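Local coordinates for protein lectin 2 (Agrocybe aegerita, PDB 4TQJ) that binds glycans, specifically recognising N-acetylglucosamine at their non-reducing ends, at residues 230-235 / 241-246. The protein carries 1 engineered substitution. Sequence-based numbering, arbitrary orientation.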
ATOM      1  N   ARG A 230     -21.197  12.990 -19.303  1.00 13.06           N
ATOM      2  CA  ARG A 230     -22.094  12.432 -18.294  1.00 10.71           C
ATOM      3  C   ARG A 230     -21.349  11.450 -17.406  1.00 11.72           C
ATOM      4  O   ARG A 230     -20.460  10.726 -17.868  1.00 10.95           O
ATOM      5  CB  ARG A 230     -23.294  11.745 -18.940  1.00 10.72           C
ATOM      6  CG  ARG A 230     -24.385  12.729 -19.385  1.00 10.96           C
ATOM      7  CD  ARG A 230     -25.008  12.274 -20.702  1.00 12.23           C
ATOM      8  NE  ARG A 230     -24.129  12.573 -21.835  1.00 11.53           N
ATOM      9  CZ  ARG A 230     -24.239  12.025 -23.045  1.00 15.02           C
ATOM     10  NH1 ARG A 230     -25.196  11.128 -23.294  1.00 11.29           N
ATOM     11  NH2 ARG A 230     -23.387  12.365 -24.005  1.00 12.67           N
ATOM     12  N   PHE A 231     -21.753  11.407 -16.144  1.00 12.38           N
ATOM     13  CA  PHE A 231     -21.065  10.612 -15.139  1.00 12.13           C
ATOM     14  C   PHE A 231     -22.035   9.857 -14.249  1.00 13.85           C
ATOM     15  O   PHE A 231     -23.180  10.276 -14.048  1.00 13.50           O
ATOM     16  CB  PHE A 231     -20.236  11.527 -14.234  1.00 13.77           C
ATOM     17  CG  PHE A 231     -19.390  12.514 -14.968  1.00 13.07           C
ATOM     18  CD1 PHE A 231     -18.079  12.207 -15.304  1.00 13.35           C
ATOM     19  CD2 PHE A 231     -19.897  13.751 -15.318  1.00 14.82           C
ATOM     20  CE1 PHE A 231     -17.282  13.121 -15.975  1.00 14.12           C
ATOM     21  CE2 PHE A 231     -19.110  14.680 -15.998  1.00 14.46           C
ATOM     22  CZ  PHE A 231     -17.791  14.363 -16.320  1.00 13.66           C
ATOM     23  N   VAL A 232     -21.562   8.758 -13.678  1.00 15.09           N
ATOM     24  CA  VAL A 232     -22.294   8.106 -12.597  1.00 17.20           C
ATOM     25  C   VAL A 232     -21.448   8.162 -11.337  1.00 12.48           C
ATOM     26  O   VAL A 232     -20.250   7.912 -11.380  1.00 17.64           O
ATOM     27  CB  VAL A 232     -22.679   6.658 -12.944  1.00 16.23           C
ATOM     28  CG1 VAL A 232     -23.762   6.663 -14.010  1.00 14.36           C
ATOM     29  CG2 VAL A 232     -21.462   5.894 -13.426  1.00 18.67           C
ATOM     30  N   ALA A 233     -22.062   8.508 -10.215  1.00 10.55           N
ATOM     31  CA  ALA A 233     -21.284   8.776  -9.016  1.00 14.12           C
ATOM     32  C   ALA A 233     -22.231   8.968  -7.862  1.00 12.93           C
ATOM     33  O   ALA A 233     -23.325   9.481  -8.049  1.00 12.12           O
ATOM     34  CB  ALA A 233     -20.429  10.038  -9.213  1.00 11.94           C
ATOM     35  N   ASP A 234     -21.822   8.554  -6.668  1.00 12.72           N
ATOM     36  CA  ASP A 234     -22.640   8.773  -5.494  1.00 13.55           C
ATOM     37  C   ASP A 234     -22.566  10.230  -5.077  1.00 15.86           C
ATOM     38  O   ASP A 234     -21.512  10.698  -4.648  1.00 14.30           O
ATOM     39  CB  ASP A 234     -22.174   7.898  -4.339  1.00 17.88           C
ATOM     40  CG  ASP A 234     -23.128   7.933  -3.176  1.00 20.22           C
ATOM     41  OD1 ASP A 234     -24.182   8.600  -3.303  1.00 16.13           O
ATOM     42  OD2 ASP A 234     -22.842   7.274  -2.151  1.00 18.62           O
ATOM     43  N   LEU A 235     -23.698  10.925  -5.199  1.00 10.79           N
ATOM     44  CA  LEU A 235     -23.819  12.335  -4.843  1.00 14.95           C
ATOM     45  C   LEU A 235     -24.608  12.551  -3.545  1.00 12.81           C
ATOM     46  O   LEU A 235     -24.821  13.687  -3.131  1.00 15.42           O
ATOM     47  CB  LEU A 235     -24.527  13.089  -5.982  1.00 10.96           C
ATOM     48  CG  LEU A 235     -23.887  12.931  -7.369  1.00 10.99           C
ATOM     49  CD1 LEU A 235     -24.637  13.756  -8.426  1.00 14.73           C
ATOM     50  CD2 LEU A 235     -22.420  13.294  -7.345  1.00 12.20           C
ATOM     51  N   ALA A 241     -25.038   4.871  -6.970  1.00 14.45           N
ATOM     52  CA  ALA A 241     -24.662   5.831  -8.000  1.00 11.90           C
ATOM     53  C   ALA A 241     -25.826   6.711  -8.483  1.00 14.00           C
ATOM     54  O   ALA A 241     -26.861   6.216  -8.932  1.00 11.45           O
ATOM     55  CB  ALA A 241     -24.030   5.105  -9.175  1.00 18.55           C
ATOM     56  N   ASP A 242     -25.632   8.018  -8.386  1.00 11.03           N
ATOM     57  CA  ASP A 242     -26.535   8.983  -9.010  1.00 14.71           C
ATOM     58  C   ASP A 242     -26.018   9.357 -10.388  1.00 17.02           C
ATOM     59  O   ASP A 242     -24.955   8.894 -10.804  1.00 13.61           O
ATOM     60  CB  ASP A 242     -26.667  10.204  -8.109  1.00  9.87           C
ATOM     61  CG  ASP A 242     -27.073   9.813  -6.708  1.00 12.59           C
ATOM     62  OD1 ASP A 242     -28.265   9.533  -6.516  1.00 10.52           O
ATOM     63  OD2 ASP A 242     -26.198   9.726  -5.822  1.00 14.26           O
ATOM     64  N   ILE A 243     -26.779  10.171 -11.109  1.00 13.95           N
ATOM     65  CA  ILE A 243     -26.366  10.563 -12.444  1.00 13.98           C
ATOM     66  C   ILE A 243     -26.228  12.072 -12.562  1.00 13.43           C
ATOM     67  O   ILE A 243     -27.057  12.824 -12.058  1.00 13.53           O
ATOM     68  CB  ILE A 243     -27.311  10.006 -13.507  1.00 13.56           C
ATOM     69  CG1 ILE A 243     -27.145   8.484 -13.574  1.00 13.14           C
ATOM     70  CG2 ILE A 243     -27.025  10.622 -14.855  1.00 13.51           C
ATOM     71  CD1 ILE A 243     -28.126   7.823 -14.476  1.00 15.32           C
ATOM     72  N   ILE A 244     -25.146  12.505 -13.203  1.00 12.29           N
ATOM     73  CA  ILE A 244     -24.897  13.922 -13.395  1.00 11.18           C
ATOM     74  C   ILE A 244     -24.251  14.141 -14.749  1.00 10.78           C
ATOM     75  O   ILE A 244     -23.515  13.294 -15.236  1.00 12.71           O
ATOM     76  CB  ILE A 244     -24.034  14.516 -12.245  1.00 14.28           C
ATOM     77  CG1 ILE A 244     -23.772  16.010 -12.457  1.00 13.83           C
ATOM     78  CG2 ILE A 244     -22.724  13.737 -12.090  1.00 12.27           C
ATOM     79  CD1 ILE A 244     -23.270  16.742 -11.202  1.00 11.67           C
ATOM     80  N   GLY A 245     -24.566  15.268 -15.376  1.00 11.96           N
ATOM     81  CA  GLY A 245     -24.054  15.558 -16.698  1.00 12.79           C
ATOM     82  C   GLY A 245     -23.897  17.051 -16.870  1.00 12.71           C
ATOM     83  O   GLY A 245     -24.688  17.828 -16.340  1.00 13.06           O
ATOM     84  N   CYS A 246     -22.867  17.449 -17.601  1.00 15.06           N
ATOM     85  CA  CYS A 246     -22.638  18.853 -17.904  1.00 15.12           C
ATOM     86  C   CYS A 246     -23.247  19.161 -19.266  1.00 14.27           C
ATOM     87  O   CYS A 246     -22.747  18.701 -20.291  1.00 14.17           O
ATOM     88  CB  CYS A 246     -21.138  19.147 -17.934  1.00 12.18           C
ATOM     89  SG  CYS A 246     -20.280  18.606 -16.442  1.00 15.03           S
TER
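Asp242 reaches from strand 242-246 to the loop that follows strand 230-233, where its OD2 accepts the backbone N-H of Leu235 at 2.8 Å in a nearly straight bond (166°). The amide meets the anti side of the carboxylate, 18° out of its plane, while OD1 is taken by the backbone N of Asn256; the carboxylate is thus held at both oxygens. The Leu235 side chain runs alongside that of Asp242 but heads the other way, and CD1 of Leu235 continues to CB of Ile244 (3.9 Å). Asp234 OD1 lies 3.4 Å from Asp242 OD2, a like-charge approach probably eased by the turn amides of Thr236, Gly237 and Gly239 that bind the Asp234 carboxylate. At the far end of the hairpin, Phe231 CB meets Ile244 CG2; with CG anti to the carbonyl carbon (chi1 -48°), the ring has Ile244 O at its edge and brings CE2 to Cys246 SG at 4.1 Å. Val232 and Ile243 stand side by side on the other face, CG1 to CG1 at 3.9 Å, against strand 186-190, whereas Phe231 and Ile244 pack on Ile287 of the next sheet. Paired backbone bonds at Phe231-Ile244 and Ala233-Asp242 tie the strands into an antiparallel beta hairpin, the first two strands of a four-stranded blade in a beta-propeller with FG-GAP-like repeats.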